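Local coordinates for protein HP0958 (Helicobacter pylori, PDB 3NA7) that is implicated in flagellum biogenesis, probably acting as an export chaperone and in post-transcriptional gene regulation, at residues K18-L23 and Q160-K165; P25-K30 and N154-Q159; E29-L34 and S146-E151; V194-Q199 and R230-E235; G202-R207 and P226-I231. All coordinates share one frame; numbering follows the deposited sequence.

Contact 1: K18-L23 and Q160-K165; sequences KEIDSL and QIIFKK
The helical turns that carry I20 and I162 run antiparallel, 162° between their directions and with axes 9.5 Å apart, as part of the coiled-coil hairpin of this protein. I20 and I162 lie level, their CA atoms 6.6 Å from each other. The two side chains lie flank to flank and head opposite ways, and I20 CG1 presses on I162 CG2 at 3.5 Å, tighter than usual for two carbons. The other branch of I162 points CD1 at two partners of segment 18-23: it meets L23 CD1 tip to tip at 3.7 Å and crosses E19 CB at 3.8 Å. L16, one turn earlier, also packs on I162. At the polar margin E19 OE2 stays 4.8 Å from K165 NZ, so any attraction between the opposite charges acts without contact. I20 CG1 sits anti to the carbonyl carbon (chi1 -65°) and CD1 extends beyond it, lying beside F163 CB at 4.0 Å and near the plane of the F163 ring, at its edge.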
# COMPACT_ATOMS: atom_id res chain seq x y z
N LYS A 18 9.40 13.13 21.83
CA LYS A 18 8.66 11.86 21.74
C LYS A 18 7.17 12.10 21.66
O LYS A 18 6.48 11.38 20.94
CB LYS A 18 8.95 10.94 22.93
CG LYS A 18 10.36 10.40 23.01
CD LYS A 18 10.50 9.54 24.25
CE LYS A 18 11.95 9.13 24.50
NZ LYS A 18 12.08 8.10 25.56
N GLU A 19 6.68 13.09 22.41
CA GLU A 19 5.26 13.48 22.34
C GLU A 19 4.87 13.90 20.94
O GLU A 19 3.91 13.39 20.38
CB GLU A 19 4.93 14.61 23.31
CG GLU A 19 4.76 14.16 24.75
CD GLU A 19 3.89 15.13 25.57
OE1 GLU A 19 2.63 15.09 25.45
OE2 GLU A 19 4.47 15.91 26.34
N ILE A 20 5.62 14.85 20.38
CA ILE A 20 5.39 15.29 19.01
C ILE A 20 5.38 14.12 18.04
O ILE A 20 4.47 14.00 17.23
CB ILE A 20 6.39 16.37 18.57
CG1 ILE A 20 6.17 17.63 19.40
CG2 ILE A 20 6.25 16.63 17.05
CD1 ILE A 20 7.17 18.73 19.23
N ASP A 21 6.35 13.22 18.16
CA ASP A 21 6.44 12.09 17.24
C ASP A 21 5.38 11.01 17.40
O ASP A 21 4.98 10.42 16.41
CB ASP A 21 7.81 11.43 17.33
CG ASP A 21 8.77 11.97 16.29
OD1 ASP A 21 8.64 11.58 15.10
OD2 ASP A 21 9.65 12.78 16.67
N SER A 22 5.00 10.72 18.64
CA SER A 22 4.14 9.57 18.97
C SER A 22 2.67 9.88 18.70
O SER A 22 1.79 9.01 18.80
CB SER A 22 4.37 9.12 20.42
OG SER A 22 3.70 9.98 21.33
N LEU A 23 2.43 11.13 18.33
CA LEU A 23 1.16 11.59 17.84
C LEU A 23 0.99 11.39 16.36
O LEU A 23 -0.10 11.62 15.80
CB LEU A 23 0.98 13.08 18.17
CG LEU A 23 0.65 13.36 19.65
CD1 LEU A 23 0.80 14.83 19.96
CD2 LEU A 23 -0.77 12.87 20.04
N GLN A 160 2.03 21.66 17.86
CA GLN A 160 2.56 23.01 17.91
C GLN A 160 2.74 23.52 19.35
O GLN A 160 3.81 24.04 19.70
CB GLN A 160 1.69 23.96 17.09
CG GLN A 160 1.53 23.51 15.64
CD GLN A 160 0.85 24.54 14.76
OE1 GLN A 160 1.49 25.47 14.25
NE2 GLN A 160 -0.45 24.36 14.54
N ILE A 161 1.71 23.35 20.19
CA ILE A 161 1.81 23.64 21.61
C ILE A 161 3.00 22.88 22.22
O ILE A 161 3.77 23.47 22.95
CB ILE A 161 0.48 23.34 22.39
CG1 ILE A 161 -0.59 24.38 22.04
CG2 ILE A 161 0.71 23.31 23.92
CD1 ILE A 161 -2.05 23.81 22.08
N ILE A 162 3.15 21.59 21.94
CA ILE A 162 4.32 20.85 22.43
C ILE A 162 5.63 21.52 21.93
O ILE A 162 6.51 21.80 22.73
CB ILE A 162 4.26 19.33 22.12
CG1 ILE A 162 3.01 18.68 22.77
CG2 ILE A 162 5.50 18.63 22.65
CD1 ILE A 162 2.57 17.32 22.13
N PHE A 163 5.72 21.83 20.64
CA PHE A 163 6.91 22.48 20.12
C PHE A 163 7.21 23.84 20.79
O PHE A 163 8.34 24.12 21.16
CB PHE A 163 6.87 22.62 18.59
CG PHE A 163 8.19 23.02 18.00
CD1 PHE A 163 9.18 22.06 17.78
CD2 PHE A 163 8.47 24.35 17.72
CE1 PHE A 163 10.42 22.43 17.26
CE2 PHE A 163 9.71 24.74 17.20
CZ PHE A 163 10.68 23.78 16.97
N LYS A 164 6.18 24.67 20.95
CA LYS A 164 6.30 25.93 21.69
C LYS A 164 6.92 25.72 23.09
O LYS A 164 7.78 26.50 23.51
CB LYS A 164 4.94 26.63 21.76
CG LYS A 164 4.82 27.80 22.72
CD LYS A 164 5.23 29.13 22.09
CE LYS A 164 5.00 30.27 23.07
NZ LYS A 164 6.16 31.21 23.05
N LYS A 165 6.52 24.65 23.78
CA LYS A 165 7.09 24.26 25.08
C LYS A 165 8.56 23.87 24.95
O LYS A 165 9.37 24.20 25.80
CB LYS A 165 6.35 23.06 25.71
CG LYS A 165 5.09 23.41 26.54
CD LYS A 165 4.33 22.14 27.02
CE LYS A 165 4.99 21.45 28.23
NZ LYS A 165 4.29 20.17 28.62

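Contact 2: P25-K30 and N154-Q159; sequences PLIREK and NIKETQ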
# COMPACT_ATOMS: atom_id res chain seq x y z
N PRO A 25 1.39 8.30 14.70
CA PRO A 25 0.48 7.14 14.63
C PRO A 25 -0.97 7.52 14.95
O PRO A 25 -1.89 6.89 14.41
CB PRO A 25 1.03 6.17 15.69
CG PRO A 25 2.41 6.60 15.99
CD PRO A 25 2.67 7.96 15.36
N LEU A 26 -1.17 8.51 15.82
CA LEU A 26 -2.54 8.91 16.22
C LEU A 26 -3.29 9.50 15.03
O LEU A 26 -4.47 9.16 14.81
CB LEU A 26 -2.53 9.91 17.39
CG LEU A 26 -3.90 10.18 18.06
CD1 LEU A 26 -4.60 8.92 18.56
CD2 LEU A 26 -3.81 11.23 19.19
N ILE A 27 -2.62 10.35 14.26
CA ILE A 27 -3.24 10.92 13.07
C ILE A 27 -3.61 9.82 12.09
O ILE A 27 -4.74 9.77 11.57
CB ILE A 27 -2.33 11.92 12.36
CG1 ILE A 27 -2.02 13.10 13.29
CG2 ILE A 27 -3.00 12.36 11.04
CD1 ILE A 27 -1.21 14.22 12.63
N ARG A 28 -2.64 8.93 11.86
CA ARG A 28 -2.86 7.76 11.02
C ARG A 28 -4.07 6.93 11.51
O ARG A 28 -4.92 6.56 10.69
CB ARG A 28 -1.58 6.92 10.94
CG ARG A 28 -1.66 5.73 9.98
CD ARG A 28 -1.62 4.39 10.71
NE ARG A 28 -0.45 4.27 11.59
CZ ARG A 28 -0.21 3.26 12.42
NH1 ARG A 28 -1.06 2.23 12.49
NH2 ARG A 28 0.88 3.27 13.18
N GLU A 29 -4.16 6.66 12.82
CA GLU A 29 -5.28 5.87 13.36
C GLU A 29 -6.61 6.57 13.09
O GLU A 29 -7.55 5.94 12.69
CB GLU A 29 -5.16 5.59 14.88
CG GLU A 29 -4.22 4.45 15.32
CD GLU A 29 -4.38 3.14 14.53
OE1 GLU A 29 -5.50 2.63 14.37
OE2 GLU A 29 -3.34 2.62 14.09
N LYS A 30 -6.65 7.89 13.31
CA LYS A 30 -7.84 8.69 13.07
C LYS A 30 -8.33 8.60 11.61
O LYS A 30 -9.53 8.56 11.38
CB LYS A 30 -7.58 10.15 13.43
CG LYS A 30 -7.30 10.42 14.91
CD LYS A 30 -8.52 10.30 15.74
CE LYS A 30 -8.29 10.82 17.16
NZ LYS A 30 -9.49 10.44 17.94
N ASN A 154 -6.99 19.38 15.35
CA ASN A 154 -6.77 19.47 16.80
C ASN A 154 -5.48 18.81 17.26
O ASN A 154 -4.85 19.29 18.19
CB ASN A 154 -7.93 18.85 17.57
CG ASN A 154 -9.19 19.67 17.50
OD1 ASN A 154 -9.15 20.90 17.51
ND2 ASN A 154 -10.34 19.00 17.43
N ILE A 155 -5.13 17.70 16.63
CA ILE A 155 -3.89 17.00 16.94
C ILE A 155 -2.66 17.81 16.47
O ILE A 155 -1.66 17.90 17.19
CB ILE A 155 -3.87 15.56 16.38
CG1 ILE A 155 -4.92 14.69 17.09
CG2 ILE A 155 -2.51 14.91 16.60
CD1 ILE A 155 -5.22 13.38 16.35
N LYS A 156 -2.74 18.41 15.28
CA LYS A 156 -1.67 19.29 14.79
C LYS A 156 -1.41 20.45 15.75
O LYS A 156 -0.26 20.73 16.11
CB LYS A 156 -2.01 19.84 13.41
CG LYS A 156 -2.26 18.76 12.36
CD LYS A 156 -1.05 18.42 11.56
CE LYS A 156 -1.49 17.69 10.28
NZ LYS A 156 -0.37 17.04 9.57
N GLU A 157 -2.48 21.11 16.19
CA GLU A 157 -2.37 22.21 17.15
C GLU A 157 -1.72 21.75 18.45
O GLU A 157 -0.89 22.47 19.01
CB GLU A 157 -3.72 22.88 17.36
CG GLU A 157 -4.31 23.39 16.03
CD GLU A 157 -5.77 23.87 16.12
OE1 GLU A 157 -6.22 24.53 15.15
OE2 GLU A 157 -6.46 23.59 17.13
N THR A 158 -2.02 20.53 18.90
CA THR A 158 -1.30 19.99 20.05
C THR A 158 0.22 19.85 19.78
O THR A 158 1.04 20.16 20.66
CB THR A 158 -1.92 18.67 20.60
OG1 THR A 158 -3.31 18.88 20.91
CG2 THR A 158 -1.24 18.27 21.90
N GLN A 159 0.61 19.40 18.60
CA GLN A 159 2.04 19.26 18.32
C GLN A 159 2.72 20.62 18.34
O GLN A 159 3.83 20.73 18.83
CB GLN A 159 2.32 18.49 17.02
CG GLN A 159 1.89 17.00 17.07
CD GLN A 159 2.09 16.28 15.73
OE1 GLN A 159 1.40 16.57 14.75
NE2 GLN A 159 3.03 15.34 15.70
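I155 points its side chain at the opposing helix of the antiparallel coiled coil, and its two branches are divided among L26, K30 and I27. The helix turns run almost exactly opposite, at 176°. I27 and I155 lie alongside with their chains pointing opposite ways, I27 CG1 against I155 CG2 at 3.8 Å. The longer branch of I155 crosses L26 obliquely, CD1 touching L26 CD2 at 3.8 Å; L26 CG, anti to its backbone N (chi1 -169°), is thereby set 3.9 Å from I155 CD1. K30 CG borders the same methyl of I155, and a bend that turns CD (chi2 -73°) keeps the chain beyond it close, with K30 CE 4.1 Å from I155 CD1. Beyond I27 come the longer side chains of K156 and Q159. Q159 NE2 hydrogen-bonds E24 OE2 at the start of helix 24-85 and probably also I20 O near the end of helix 4-22. K156 CE is 4.2 Å from I27 CD1, and Q159 OE1 lies 4.1 Å from that same I27 CD1 methyl.

Contact 3: E29-L34 and S146-E151; sequences EKRKDL and SLVENE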
# COMPACT_ATOMS: atom_id res chain seq x y z
N GLU A 29 -4.16 6.66 12.82
CA GLU A 29 -5.28 5.87 13.36
C GLU A 29 -6.61 6.57 13.09
O GLU A 29 -7.55 5.94 12.69
CB GLU A 29 -5.16 5.59 14.88
CG GLU A 29 -4.22 4.45 15.32
CD GLU A 29 -4.38 3.14 14.53
OE1 GLU A 29 -5.50 2.63 14.37
OE2 GLU A 29 -3.34 2.62 14.09
N LYS A 30 -6.65 7.89 13.31
CA LYS A 30 -7.84 8.69 13.07
C LYS A 30 -8.33 8.60 11.61
O LYS A 30 -9.53 8.56 11.38
CB LYS A 30 -7.58 10.15 13.43
CG LYS A 30 -7.30 10.42 14.91
CD LYS A 30 -8.52 10.30 15.74
CE LYS A 30 -8.29 10.82 17.16
NZ LYS A 30 -9.49 10.44 17.94
N ARG A 31 -7.39 8.56 10.67
CA ARG A 31 -7.64 8.47 9.22
C ARG A 31 -7.90 7.05 8.70
O ARG A 31 -8.31 6.89 7.56
CB ARG A 31 -6.47 9.08 8.44
CG ARG A 31 -6.22 10.58 8.70
CD ARG A 31 -5.43 11.25 7.57
NE ARG A 31 -6.06 10.91 6.29
CZ ARG A 31 -6.92 11.69 5.62
NH1 ARG A 31 -7.26 12.90 6.08
NH2 ARG A 31 -7.45 11.25 4.49
N LYS A 32 -7.66 6.03 9.52
CA LYS A 32 -7.62 4.65 8.99
C LYS A 32 -8.87 4.24 8.18
O LYS A 32 -8.75 3.69 7.11
CB LYS A 32 -7.32 3.62 10.10
CG LYS A 32 -7.30 2.14 9.59
CD LYS A 32 -7.16 1.13 10.75
CE LYS A 32 -7.41 -0.33 10.28
NZ LYS A 32 -7.24 -1.30 11.43
N ASP A 33 -10.07 4.50 8.70
CA ASP A 33 -11.31 4.10 8.01
C ASP A 33 -11.50 4.93 6.74
O ASP A 33 -11.88 4.39 5.69
CB ASP A 33 -12.51 4.32 8.93
CG ASP A 33 -12.63 3.28 10.04
OD1 ASP A 33 -12.03 2.19 9.95
OD2 ASP A 33 -13.36 3.57 11.01
N LEU A 34 -11.21 6.22 6.83
CA LEU A 34 -11.28 7.10 5.68
C LEU A 34 -10.27 6.74 4.58
O LEU A 34 -10.68 6.64 3.42
CB LEU A 34 -11.16 8.58 6.07
CG LEU A 34 -10.98 9.56 4.89
CD1 LEU A 34 -12.19 9.52 3.95
CD2 LEU A 34 -10.70 11.01 5.35
N SER A 146 -15.57 14.97 7.45
CA SER A 146 -15.75 16.22 8.20
C SER A 146 -15.03 16.13 9.56
O SER A 146 -14.16 16.96 9.87
CB SER A 146 -17.24 16.58 8.36
OG SER A 146 -17.40 17.85 8.99
N LEU A 147 -15.38 15.09 10.32
CA LEU A 147 -14.82 14.82 11.63
C LEU A 147 -13.33 14.47 11.60
O LEU A 147 -12.52 15.01 12.37
CB LEU A 147 -15.60 13.68 12.31
CG LEU A 147 -15.17 13.25 13.73
CD1 LEU A 147 -15.24 14.42 14.75
CD2 LEU A 147 -15.97 12.03 14.22
N VAL A 148 -12.97 13.53 10.72
CA VAL A 148 -11.60 13.08 10.65
C VAL A 148 -10.66 14.28 10.55
O VAL A 148 -9.68 14.38 11.30
CB VAL A 148 -11.38 12.11 9.48
CG1 VAL A 148 -9.86 12.01 9.12
CG2 VAL A 148 -11.96 10.77 9.82
N GLU A 149 -10.97 15.21 9.64
CA GLU A 149 -10.09 16.36 9.37
C GLU A 149 -10.06 17.40 10.51
O GLU A 149 -9.03 18.06 10.71
CB GLU A 149 -10.39 16.96 7.98
CG GLU A 149 -10.23 15.90 6.86
CD GLU A 149 -10.08 16.46 5.44
OE1 GLU A 149 -10.93 17.28 5.01
OE2 GLU A 149 -9.12 16.04 4.75
N ASN A 150 -11.15 17.50 11.25
CA ASN A 150 -11.23 18.32 12.46
C ASN A 150 -10.38 17.72 13.57
O ASN A 150 -9.63 18.43 14.24
CB ASN A 150 -12.69 18.45 12.92
CG ASN A 150 -12.83 19.26 14.20
OD1 ASN A 150 -12.31 20.39 14.32
ND2 ASN A 150 -13.54 18.69 15.17
N GLU A 151 -10.52 16.40 13.74
CA GLU A 151 -9.74 15.62 14.70
C GLU A 151 -8.24 15.75 14.45
O GLU A 151 -7.47 15.92 15.39
CB GLU A 151 -10.12 14.14 14.62
CG GLU A 151 -11.50 13.82 15.22
CD GLU A 151 -11.43 13.35 16.66
OE1 GLU A 151 -12.01 12.26 16.95
OE2 GLU A 151 -10.81 14.05 17.50
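Around R31 and V148, whose CA atoms are 6.2 Å apart, the two helices run antiparallel at 160° with axes 9.5 Å from each other. Both are kinked here: the backbone N atoms of D33 and L34, and those of S146 and L147, make no bond to the preceding turn, in keeping with the kinked antiparallel coiled-coil hairpin of this protein. V148 is the apolar centre. Its CG1, anti to the backbone N (chi1 161°), is met by R31 CG at 3.9 Å, the two side chains crossing at about a right angle, and by L34 CD2 at 4.0 Å. CG2 turns instead to the backbone, 3.6 Å from K30 O. Charged pairs frame this centre. K30 and E151 cross at about a right angle, and K30 NZ forms a salt bridge with E151 OE1 that includes a weak hydrogen bond of 3.3 Å. R31, bent at its third torsion, presents the edge of its guanidinium to E149, with NH1 3.9 Å from E149 OE2 in a long salt bridge; the carboxylate is turned 56° from the guanidinium plane. The closer partner of R31 is D35, bound through NH2. The charged pairs are thus modest in strength, and the join seems to rest on a buried valine: R31 CG and L34 CD2 pack on it, while K30 and R31 pair loosely with the two glutamates.

Contact 4: V194-Q199 and R230-E235; sequences VTIKKQ and RILYAE
V194 and T195 pair in parallel with L232 and Y233, and the tight part of the contact is the backbone seam between them. V194 N bonds to I231 O at 2.9 Å, almost straight at 176°. Y233 N then reaches V194 O at 3.1 Å, and L232 CA adds a CA-H...O contact to that oxygen. The loose side lies where the pairing ends: the hydrogen bond from I196 N to Y233 O is long at 3.3 Å and bent, and the donor stands 41° above the carbonyl plane. L232 CD2 touches V194 CG2 at 3.8 Å on the face they share, and I196 CG1, just past the strand, also meets L232 CD2 at 3.7 Å; I196 continues onto Y213 and V216 of helix 210-218. On the other face Y233 CG lies between the backbone N and carbonyl carbon (chi1 75°), which sets the ring beside T195, whose CG2 is 3.7 Å from Y233 CZ. T195 CG2 also touches the CG of solvent-exposed E235, and the tyrosine side chain packs on L7 and I11 of helix 4-22. At the start of the seam R230 passes its extended chain beside V194 CG2, and its NE hydrogen-bonds T191 OG1. Strand 223-224 lines the far edge of strand 231-233, completing the small mixed sheet associated here with a C4-type zinc ribbon.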
# COMPACT_ATOMS: atom_id res chain seq x y z
N VAL A 194 18.82 7.00 26.83
CA VAL A 194 18.35 5.71 27.33
C VAL A 194 18.80 5.41 28.76
O VAL A 194 19.84 5.88 29.20
CB VAL A 194 18.75 4.57 26.38
CG1 VAL A 194 17.88 4.63 25.11
CG2 VAL A 194 20.26 4.63 26.05
N THR A 195 17.99 4.64 29.48
CA THR A 195 18.34 4.18 30.83
C THR A 195 19.19 2.91 30.74
O THR A 195 19.13 2.19 29.75
CB THR A 195 17.09 3.90 31.66
OG1 THR A 195 16.48 2.68 31.22
CG2 THR A 195 16.08 5.04 31.53
N ILE A 196 19.99 2.63 31.76
CA ILE A 196 20.70 1.34 31.82
C ILE A 196 19.74 0.28 32.35
O ILE A 196 19.12 0.47 33.39
CB ILE A 196 21.95 1.37 32.73
CG1 ILE A 196 23.00 2.34 32.19
CG2 ILE A 196 22.55 -0.04 32.88
CD1 ILE A 196 24.24 2.47 33.06
N LYS A 197 19.62 -0.84 31.62
CA LYS A 197 18.86 -2.00 32.08
C LYS A 197 19.81 -3.19 32.12
O LYS A 197 20.68 -3.32 31.25
CB LYS A 197 17.68 -2.30 31.16
CG LYS A 197 16.62 -1.19 31.11
CD LYS A 197 15.88 -1.21 29.78
CE LYS A 197 15.33 0.16 29.43
NZ LYS A 197 15.31 0.39 27.95
N LYS A 198 19.64 -4.05 33.13
CA LYS A 198 20.66 -5.05 33.46
C LYS A 198 22.00 -4.33 33.70
O LYS A 198 22.15 -3.55 34.65
CB LYS A 198 20.80 -6.12 32.36
CG LYS A 198 19.59 -7.02 32.14
CD LYS A 198 19.92 -8.13 31.14
CE LYS A 198 18.90 -9.28 31.19
NZ LYS A 198 17.69 -8.99 30.38
N GLN A 199 22.95 -4.58 32.81
CA GLN A 199 24.23 -3.89 32.83
C GLN A 199 24.59 -3.53 31.38
O GLN A 199 25.76 -3.37 31.04
CB GLN A 199 25.30 -4.79 33.45
CG GLN A 199 26.58 -4.09 33.89
CD GLN A 199 27.56 -5.03 34.57
OE1 GLN A 199 27.18 -5.91 35.36
NE2 GLN A 199 28.85 -4.84 34.30
N ARG A 230 24.90 6.83 22.31
CA ARG A 230 23.73 7.34 23.01
C ARG A 230 24.08 7.92 24.40
O ARG A 230 25.09 7.54 25.00
CB ARG A 230 22.70 6.22 23.15
CG ARG A 230 22.09 5.78 21.82
CD ARG A 230 21.12 4.63 22.00
NE ARG A 230 20.32 4.40 20.80
CZ ARG A 230 20.62 3.52 19.86
NH1 ARG A 230 21.70 2.75 19.97
NH2 ARG A 230 19.83 3.38 18.81
N ILE A 231 23.23 8.83 24.89
CA ILE A 231 23.30 9.29 26.26
C ILE A 231 22.67 8.25 27.20
O ILE A 231 21.59 7.73 26.92
CB ILE A 231 22.57 10.64 26.43
CG1 ILE A 231 23.25 11.73 25.60
CG2 ILE A 231 22.53 11.05 27.91
CD1 ILE A 231 22.34 12.92 25.33
N LEU A 232 23.37 7.96 28.30
CA LEU A 232 22.96 6.97 29.31
C LEU A 232 22.73 7.57 30.69
O LEU A 232 23.49 8.44 31.14
CB LEU A 232 24.05 5.90 29.46
CG LEU A 232 24.04 4.66 28.58
CD1 LEU A 232 25.29 3.85 28.88
CD2 LEU A 232 22.79 3.84 28.84
N TYR A 233 21.70 7.11 31.38
CA TYR A 233 21.52 7.47 32.78
C TYR A 233 20.86 6.37 33.61
O TYR A 233 20.05 5.60 33.10
CB TYR A 233 20.75 8.79 32.93
CG TYR A 233 19.26 8.72 32.66
CD1 TYR A 233 18.34 8.80 33.71
CD2 TYR A 233 18.77 8.62 31.37
CE1 TYR A 233 16.96 8.76 33.46
CE2 TYR A 233 17.41 8.58 31.11
CZ TYR A 233 16.50 8.64 32.15
OH TYR A 233 15.16 8.60 31.86
N ALA A 234 21.24 6.31 34.88
CA ALA A 234 20.57 5.44 35.85
C ALA A 234 19.30 6.13 36.33
O ALA A 234 19.37 7.26 36.81
CB ALA A 234 21.47 5.15 37.01
N GLU A 235 18.16 5.46 36.20
CA GLU A 235 16.90 6.00 36.73
C GLU A 235 17.04 6.26 38.23
O GLU A 235 16.61 5.45 39.06
CB GLU A 235 15.74 5.04 36.43
CG GLU A 235 15.04 5.27 35.08
CD GLU A 235 13.89 6.27 35.15
OE1 GLU A 235 12.73 5.87 34.93
OE2 GLU A 235 14.14 7.47 35.44

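Contact 5: G202-R207 and P226-I231; sequences GGCFIR and PYCGRI. With ZN (zinc ion), chain B.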
# COMPACT_ATOMS: atom_id res chain seq x y z
N GLY A 202 20.73 0.63 27.29
CA GLY A 202 19.31 0.54 26.96
C GLY A 202 18.96 0.80 25.50
O GLY A 202 17.79 0.73 25.10
N GLY A 203 19.98 1.12 24.69
CA GLY A 203 19.82 1.45 23.28
C GLY A 203 20.46 0.45 22.33
O GLY A 203 19.85 0.10 21.34
N CYS A 204 21.68 -0.01 22.61
CA CYS A 204 22.28 -1.09 21.80
C CYS A 204 22.34 -2.47 22.47
O CYS A 204 22.62 -3.46 21.81
CB CYS A 204 23.66 -0.68 21.26
SG CYS A 204 24.93 -0.54 22.51
N PHE A 205 22.08 -2.51 23.78
CA PHE A 205 21.93 -3.75 24.57
C PHE A 205 23.20 -4.56 24.74
O PHE A 205 23.15 -5.72 25.09
CB PHE A 205 20.77 -4.62 24.05
CG PHE A 205 19.50 -3.85 23.83
CD1 PHE A 205 19.20 -3.33 22.58
CD2 PHE A 205 18.61 -3.64 24.88
CE1 PHE A 205 18.03 -2.60 22.37
CE2 PHE A 205 17.43 -2.92 24.68
CZ PHE A 205 17.14 -2.40 23.42
N ILE A 206 24.34 -3.92 24.53
CA ILE A 206 25.63 -4.57 24.72
C ILE A 206 26.12 -4.26 26.12
O ILE A 206 26.05 -3.11 26.57
CB ILE A 206 26.63 -4.11 23.64
CG1 ILE A 206 26.06 -4.43 22.24
CG2 ILE A 206 28.00 -4.75 23.85
CD1 ILE A 206 26.66 -3.60 21.13
N ARG A 207 26.60 -5.27 26.83
CA ARG A 207 26.90 -5.14 28.26
C ARG A 207 27.97 -4.08 28.50
O ARG A 207 28.98 -4.05 27.81
CB ARG A 207 27.35 -6.49 28.83
CG ARG A 207 26.99 -6.70 30.30
CD ARG A 207 25.61 -7.39 30.45
NE ARG A 207 25.67 -8.79 30.91
CZ ARG A 207 26.43 -9.25 31.91
NH1 ARG A 207 27.24 -8.45 32.59
NH2 ARG A 207 26.37 -10.54 32.23
N PRO A 226 29.69 3.64 25.04
CA PRO A 226 30.91 3.56 24.22
C PRO A 226 30.75 2.72 22.95
O PRO A 226 31.62 2.73 22.09
CB PRO A 226 31.92 2.94 25.18
CG PRO A 226 31.08 2.06 26.07
CD PRO A 226 29.77 2.79 26.24
N TYR A 227 29.64 1.98 22.84
CA TYR A 227 29.40 1.18 21.64
C TYR A 227 28.60 1.91 20.57
O TYR A 227 28.87 1.74 19.37
CB TYR A 227 28.73 -0.15 21.98
CG TYR A 227 29.26 -0.80 23.24
CD1 TYR A 227 30.61 -1.16 23.34
CD2 TYR A 227 28.44 -1.03 24.33
CE1 TYR A 227 31.12 -1.75 24.51
CE2 TYR A 227 28.93 -1.62 25.49
CZ TYR A 227 30.27 -1.98 25.58
OH TYR A 227 30.76 -2.58 26.72
N CYS A 228 27.64 2.74 20.98
CA CYS A 228 26.76 3.38 19.98
C CYS A 228 26.63 4.89 20.06
O CYS A 228 26.18 5.51 19.11
CB CYS A 228 25.36 2.77 20.02
SG CYS A 228 24.56 3.22 21.53
N GLY A 229 27.00 5.49 21.18
CA GLY A 229 27.09 6.96 21.26
C GLY A 229 25.93 7.61 21.97
O GLY A 229 25.95 8.81 22.23
N ARG A 230 24.90 6.83 22.31
CA ARG A 230 23.73 7.34 23.01
C ARG A 230 24.08 7.92 24.40
O ARG A 230 25.09 7.54 25.00
CB ARG A 230 22.70 6.22 23.15
CG ARG A 230 22.09 5.78 21.82
CD ARG A 230 21.12 4.63 22.00
NE ARG A 230 20.32 4.40 20.80
CZ ARG A 230 20.62 3.52 19.86
NH1 ARG A 230 21.70 2.75 19.97
NH2 ARG A 230 19.83 3.38 18.81
N ILE A 231 23.23 8.83 24.89
CA ILE A 231 23.30 9.29 26.26
C ILE A 231 22.67 8.25 27.20
O ILE A 231 21.59 7.73 26.92
CB ILE A 231 22.57 10.64 26.43
CG1 ILE A 231 23.25 11.73 25.60
CG2 ILE A 231 22.53 11.05 27.91
CD1 ILE A 231 22.34 12.92 25.33
ZN ZN B . 24.68 1.63 23.38
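Y227 reaches across to the loop of C204, I206 and R207, and several parts of its side chain meet that loop. CB lies 3.9 Å from C204 SG, a sulfur that sits at the edge of the ring. Farther out CD2 meets I206 CB at 3.6 Å, and CG2 of the same isoleucine stands over the ring face in a CH-pi contact, 3.8 Å from the centroid and 19° off the normal. P226 CG covers the centre of the opposite face, so the ring is held between proline and isoleucine. CE2 passes I206 O at 3.4 Å. At the tip, Y227 OH donates a short hydrogen bond of 2.6 Å to R207 O, which fixes the end of the ring. C204 SG and C228 SG each sit between backbone N and carbonyl carbon (chi1 69° in both), which turns them to the zinc ion at 2.4 Å; C201 and C225 complete the site. R230, held through NE by T191 OG1, lends a second-shell contact: NH1 makes a weak hydrogen bond of 3.3 Å to C228 SG, which may temper the negative charge on this thiolate, while G203 O lies over one face of the guanidinium. Lacking a side chain, G203 lets the arginine run close along its CA. Two CxxC loops from separate parts of the chain, gripping one metal, are the hallmark of the C4 zinc ribbon.

In the fold
Contacts 1, 2 and 3 follow one another along the base of the coiled-coil hairpin, with centres 10 Å and then 9 Å apart. All three use helix 91-171; contact 1 pairs it with helix 4-22, and contacts 2 and 3 with helix 24-85, where they share E29 and K30. As the first helical arm advances, its partner runs back, so contact 3 closes first and contact 1 last. Contacts 4 and 5 come later in the chain, their centres 8 Å apart, and share R230 and I231 at the zinc-bearing end. Contact 5 lies about 26 Å from contact 1 but 39 Å from contact 3 (centre to centre), so the long hairpin leads away from a compact zinc ribbon.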